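Local coordinates for mandelate racemase/muconate lactonizing enzyme (Polaromonas sp., PDB 2OG9), which probably interconverts the enantiomers of an alpha-hydroxy acid such as mandelate, in the manner of enolase-superfamily racemases that abstract the proton next to a carboxylate, at residues I47-A52 / L63-K69; G75-A80 / L114-A118. All blocks are in the same frame, centred on the assembly; numbering follows the deposited sequence.

Interaction 1: residues I47-A52 / L63-K69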
loop_
_atom_site.group_PDB
_atom_site.type_symbol
_atom_site.label_atom_id
_atom_site.label_comp_id
_atom_site.label_asym_id
_atom_site.label_seq_id
_atom_site.Cartn_x
_atom_site.Cartn_y
_atom_site.Cartn_z
ATOM N N ILE A 47 42.458 18.087 -5.220
ATOM C CA ILE A 47 41.412 17.694 -4.283
ATOM C C ILE A 47 41.731 18.314 -2.926
ATOM O O ILE A 47 42.845 18.173 -2.417
ATOM C CB ILE A 47 41.328 16.156 -4.131
ATOM C CG1 ILE A 47 40.941 15.522 -5.466
ATOM C CG2 ILE A 47 40.294 15.791 -3.066
ATOM C CD1 ILE A 47 40.865 14.007 -5.425
ATOM N N ALA A 48 40.756 19.015 -2.352
ATOM C CA ALA A 48 40.946 19.652 -1.054
ATOM C C ALA A 48 40.689 18.642 0.056
ATOM O O ALA A 48 39.599 18.086 0.149
ATOM C CB ALA A 48 39.997 20.847 -0.915
ATOM N N ILE A 49 41.688 18.407 0.901
ATOM C CA ILE A 49 41.540 17.452 1.992
ATOM C C ILE A 49 41.515 18.186 3.327
ATOM O O ILE A 49 42.365 19.035 3.583
ATOM C CB ILE A 49 42.729 16.451 2.037
ATOM C CG1 ILE A 49 42.948 15.808 0.661
ATOM C CG2 ILE A 49 42.474 15.401 3.107
ATOM C CD1 ILE A 49 41.832 14.895 0.204
ATOM N N LEU A 50 40.536 17.877 4.170
ATOM C CA LEU A 50 40.467 18.499 5.489
ATOM C C LEU A 50 40.945 17.491 6.524
ATOM O O LEU A 50 40.298 16.474 6.754
ATOM C CB LEU A 50 39.035 18.929 5.831
ATOM C CG LEU A 50 38.844 19.369 7.289
ATOM C CD1 LEU A 50 39.647 20.633 7.541
ATOM C CD2 LEU A 50 37.368 19.600 7.583
ATOM N N PHE A 51 42.095 17.761 7.134
ATOM C CA PHE A 51 42.629 16.872 8.154
ATOM C C PHE A 51 42.264 17.381 9.543
ATOM O O PHE A 51 42.295 18.584 9.803
ATOM C CB PHE A 51 44.156 16.783 8.050
ATOM C CG PHE A 51 44.645 15.940 6.908
ATOM C CD1 PHE A 51 44.443 14.562 6.906
ATOM C CD2 PHE A 51 45.308 16.525 5.831
ATOM C CE1 PHE A 51 44.898 13.775 5.844
ATOM C CE2 PHE A 51 45.764 15.747 4.763
ATOM C CZ PHE A 51 45.557 14.370 4.773
ATOM N N ALA A 52 41.905 16.456 10.424
ATOM C CA ALA A 52 41.578 16.794 11.800
ATOM C C ALA A 52 42.444 15.919 12.689
ATOM O O ALA A 52 42.528 14.699 12.490
ATOM C CB ALA A 52 40.104 16.534 12.088
ATOM N N LEU A 63 43.534 10.732 14.036
ATOM C CA LEU A 63 43.640 11.466 12.787
ATOM C C LEU A 63 42.469 11.071 11.899
ATOM O O LEU A 63 42.148 9.888 11.776
ATOM C CB LEU A 63 44.951 11.124 12.072
ATOM C CG LEU A 63 45.158 11.687 10.657
ATOM C CD1 LEU A 63 45.201 13.206 10.688
ATOM C CD2 LEU A 63 46.468 11.138 10.079
ATOM N N GLY A 64 41.834 12.061 11.286
ATOM C CA GLY A 64 40.710 11.790 10.407
ATOM C C GLY A 64 40.701 12.796 9.279
ATOM O O GLY A 64 41.508 13.732 9.270
ATOM N N PHE A 65 39.804 12.621 8.313
ATOM C CA PHE A 65 39.747 13.571 7.214
ATOM C C PHE A 65 38.446 13.507 6.439
ATOM O O PHE A 65 37.688 12.550 6.549
ATOM C CB PHE A 65 40.933 13.348 6.260
ATOM C CG PHE A 65 40.879 12.050 5.493
ATOM C CD1 PHE A 65 40.232 11.982 4.262
ATOM C CD2 PHE A 65 41.469 10.900 6.001
ATOM C CE1 PHE A 65 40.174 10.788 3.543
ATOM C CE2 PHE A 65 41.417 9.697 5.293
ATOM C CZ PHE A 65 40.766 9.644 4.058
ATOM N N SER A 66 38.180 14.568 5.690
ATOM C CA SER A 66 37.021 14.647 4.817
ATOM C C SER A 66 37.629 15.278 3.572
ATOM O O SER A 66 38.833 15.561 3.554
ATOM C CB SER A 66 35.907 15.524 5.413
ATOM O OG SER A 66 36.349 16.842 5.678
ATOM N N TYR A 67 36.837 15.499 2.533
ATOM C CA TYR A 67 37.396 16.063 1.317
ATOM C C TYR A 67 36.331 16.718 0.454
ATOM O O TYR A 67 35.134 16.564 0.692
ATOM C CB TYR A 67 38.073 14.951 0.507
ATOM C CG TYR A 67 37.088 14.060 -0.219
ATOM C CD1 TYR A 67 36.692 14.346 -1.523
ATOM C CD2 TYR A 67 36.508 12.967 0.417
ATOM C CE1 TYR A 67 35.742 13.567 -2.177
ATOM C CE2 TYR A 67 35.554 12.179 -0.227
ATOM C CZ TYR A 67 35.176 12.487 -1.524
ATOM O OH TYR A 67 34.225 11.731 -2.171
ATOM N N SER A 68 36.790 17.447 -0.553
ATOM C CA SER A 68 35.909 18.103 -1.501
ATOM C C SER A 68 36.557 18.018 -2.870
ATOM O O SER A 68 37.732 18.358 -3.032
ATOM C CB SER A 68 35.705 19.581 -1.156
ATOM O OG SER A 68 35.153 19.744 0.133
ATOM N N LYS A 69 35.797 17.529 -3.839
ATOM C CA LYS A 69 36.256 17.456 -5.218
ATOM C C LYS A 69 35.523 18.650 -5.814
ATOM O O LYS A 69 34.294 18.674 -5.844
ATOM C CB LYS A 69 35.809 16.144 -5.862
ATOM C CG LYS A 69 36.639 14.945 -5.414
ATOM C CD LYS A 69 35.962 13.627 -5.766
ATOM C CE LYS A 69 36.844 12.762 -6.652
ATOM N NZ LYS A 69 36.278 11.397 -6.882
#

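Interaction 2: residues G75-A80 / L114-A118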
loop_
_atom_site.group_PDB
_atom_site.type_symbol
_atom_site.label_atom_id
_atom_site.label_comp_id
_atom_site.label_asym_id
_atom_site.label_seq_id
_atom_site.Cartn_x
_atom_site.Cartn_y
_atom_site.Cartn_z
ATOM N N GLY A 75 34.896 25.996 2.508
ATOM C CA GLY A 75 33.734 25.952 3.377
ATOM C C GLY A 75 33.877 24.940 4.498
ATOM O O GLY A 75 33.512 25.221 5.638
ATOM N N GLN A 76 34.400 23.756 4.175
ATOM C CA GLN A 76 34.587 22.714 5.177
ATOM C C GLN A 76 35.560 23.169 6.252
ATOM O O GLN A 76 35.318 22.980 7.441
ATOM C CB GLN A 76 35.127 21.426 4.545
ATOM C CG GLN A 76 34.157 20.677 3.641
ATOM C CD GLN A 76 34.711 19.318 3.224
ATOM O OE1 GLN A 76 35.882 19.023 3.462
ATOM N NE2 GLN A 76 33.876 18.494 2.604
ATOM N N PHE A 77 36.672 23.763 5.833
ATOM C CA PHE A 77 37.670 24.221 6.788
ATOM C C PHE A 77 37.112 25.293 7.705
ATOM O O PHE A 77 37.258 25.214 8.920
ATOM C CB PHE A 77 38.904 24.786 6.076
ATOM C CG PHE A 77 39.917 25.380 7.024
ATOM C CD1 PHE A 77 40.771 24.558 7.754
ATOM C CD2 PHE A 77 39.968 26.759 7.236
ATOM C CE1 PHE A 77 41.659 25.094 8.684
ATOM C CE2 PHE A 77 40.856 27.306 8.169
ATOM C CZ PHE A 77 41.701 26.471 8.893
ATOM N N ALA A 78 36.480 26.302 7.110
ATOM C CA ALA A 78 35.910 27.410 7.863
ATOM C C ALA A 78 34.942 26.918 8.926
ATOM O O ALA A 78 34.975 27.387 10.061
ATOM C CB ALA A 78 35.204 28.379 6.919
ATOM N N HIS A 79 34.080 25.972 8.566
ATOM C CA HIS A 79 33.120 25.450 9.534
ATOM C C HIS A 79 33.831 24.625 10.608
ATOM O O HIS A 79 33.541 24.755 11.801
ATOM C CB HIS A 79 32.056 24.593 8.841
ATOM C CG HIS A 79 30.847 24.351 9.691
ATOM N ND1 HIS A 79 29.952 25.350 10.007
ATOM C CD2 HIS A 79 30.410 23.238 10.325
ATOM C CE1 HIS A 79 29.014 24.863 10.801
ATOM N NE2 HIS A 79 29.269 23.583 11.010
ATOM N N ALA A 80 34.767 23.778 10.184
ATOM C CA ALA A 80 35.520 22.950 11.119
ATOM C C ALA A 80 36.201 23.837 12.162
ATOM O O ALA A 80 36.198 23.527 13.352
ATOM C CB ALA A 80 36.569 22.127 10.367
ATOM N N LEU A 114 28.357 20.401 3.605
ATOM C CA LEU A 114 29.625 20.886 4.142
ATOM C C LEU A 114 29.797 20.830 5.657
ATOM O O LEU A 114 30.875 20.478 6.137
ATOM C CB LEU A 114 29.889 22.322 3.671
ATOM C CG LEU A 114 30.022 22.575 2.166
ATOM C CD1 LEU A 114 30.299 24.055 1.922
ATOM C CD2 LEU A 114 31.151 21.727 1.588
ATOM N N SER A 115 28.761 21.176 6.417
ATOM C CA SER A 115 28.900 21.171 7.869
ATOM C C SER A 115 29.117 19.773 8.448
ATOM O O SER A 115 29.985 19.583 9.301
ATOM C CB SER A 115 27.686 21.828 8.531
ATOM O OG SER A 115 26.497 21.131 8.220
ATOM N N THR A 116 28.352 18.789 7.985
ATOM C CA THR A 116 28.519 17.444 8.508
ATOM C C THR A 116 29.784 16.779 7.963
ATOM O O THR A 116 30.325 15.872 8.586
ATOM C CB THR A 116 27.271 16.564 8.229
ATOM O OG1 THR A 116 26.862 16.723 6.872
ATOM C CG2 THR A 116 26.125 16.961 9.152
ATOM N N GLN A 117 30.258 17.226 6.805
ATOM C CA GLN A 117 31.491 16.666 6.248
ATOM C C GLN A 117 32.640 17.169 7.121
ATOM O O GLN A 117 33.607 16.454 7.374
ATOM C CB GLN A 117 31.664 17.098 4.788
ATOM C CG GLN A 117 30.516 16.597 3.914
ATOM C CD GLN A 117 30.616 17.008 2.456
ATOM O OE1 GLN A 117 31.279 17.994 2.109
ATOM N NE2 GLN A 117 29.922 16.264 1.590
ATOM N N ALA A 118 32.523 18.402 7.599
ATOM C CA ALA A 118 33.542 18.959 8.483
ATOM C C ALA A 118 33.513 18.119 9.765
ATOM O O ALA A 118 34.553 17.706 10.290
ATOM C CB ALA A 118 33.224 20.422 8.787
#

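Interaction 1: residues I47-A52 / L63-K69
The carbonyl oxygen of L50 draws in neighbouring groups of 63-69: S66 N bonds L50 O at 3.0 Å, in the carbonyl plane, and F65 CA-H closes on the same oxygen. In return L50 N gives S66 O a fairly straight bond of 2.9 Å (164° at the hydrogen), its donor standing above the carbonyl plane. The A48-S68 and A52-G64 pairs also exchange two bonds each; both bonds of A48-S68 lie in the carbonyl plane. On the face with I47, I49 and F51, I49 CD1 lies 3.8 Å from Y67 CB, the two side chains crossing at a slant, while F51 and F65 run side by side, F51 CD1 meeting F65 CB at 3.8 Å. Within 47-52, I49 CG2 lies over one face of the F51 ring, toward its rim. With CG wedged between backbone N and carbonyl carbon (chi1 76°), Y67 sends its ring away from 47-52, and its hydroxyl bonds D288 and R291. On the other face S66 OG rests against L50 CB at 3.4 Å and bonds Q76. There helices 73-83 and 114-133 cover L50, A52 and S66, whereas W339, L343 and F344 cover the first face. This two-sided burial belongs to the antiparallel beta hairpin 46-56/61-69, at one end of the four-stranded sheet of the enolase-superfamily N-terminal domain.

Interaction 2: residues G75-A80 / L114-A118
A buried helix-helix packing, mostly apolar with one amide-amide bond at its side, sets Q76, H79 and A80 against L114, S115, Q117 and A118 within the helical layer of the N-terminal domain. The axes of the two short segments approach to 8.4 Å and cross at 65°. At the close point A118 CB lies 3.6 Å from Q76 O and 4.1 Å from A80 CB, a methyl set directly against the backbone of helix 75-80. Beside it, CG of H79 is anti to the backbone N (chi1 -164°), which carries the imidazole alongside helix 114-118. There S115 CB covers one ring face in a CH-pi contact, 3.8 Å from the ring centroid, while A118 CB lies at the ring edge. At the other flank L114 CD2 packs on Q76 CG at 3.8 Å, the two side chains crossing at about a right angle, and L114 CD1 meets G75 CA at 4.2 Å. Beyond CG both glutamines are extended, and Q76 NE2 reaches Q117 OE1 in a short but bent bond of 2.7 Å. Their amide planes stand 84° apart, with Q117 OE1 near the plane of the Q76 amide but Q76 NE2 above that of the Q117 carbonyl. Since Q117 NE2 also bonds R291 O and S108 O of the second subunit, the rotation of this buried amide is fixed, tying the helix pair to both barrel domain and subunit interface.

Interactions 1 and 2 lie side by side in the N-terminal domain, their centres about 10 Å apart, and Q76 joins them. Its amide probably bonds strand 63-69 twice: Q76 NE2 to Y67 O at 3.0 Å and Q76 OE1 to S66 OG at 3.1 Å. Helix 114-118 also touches that strand directly, Q117 O lying 3.2 Å from S66 CB. R291 is shared by both contacts, through its guanidinium in interaction 1 and its carbonyl oxygen in interaction 2; S108 of the second subunit meets both as well. Neither contact includes A254 or F257 of the observed calcium site. Y67, through D288 and R291, and Q117, through R291, thus each reach the barrel domain.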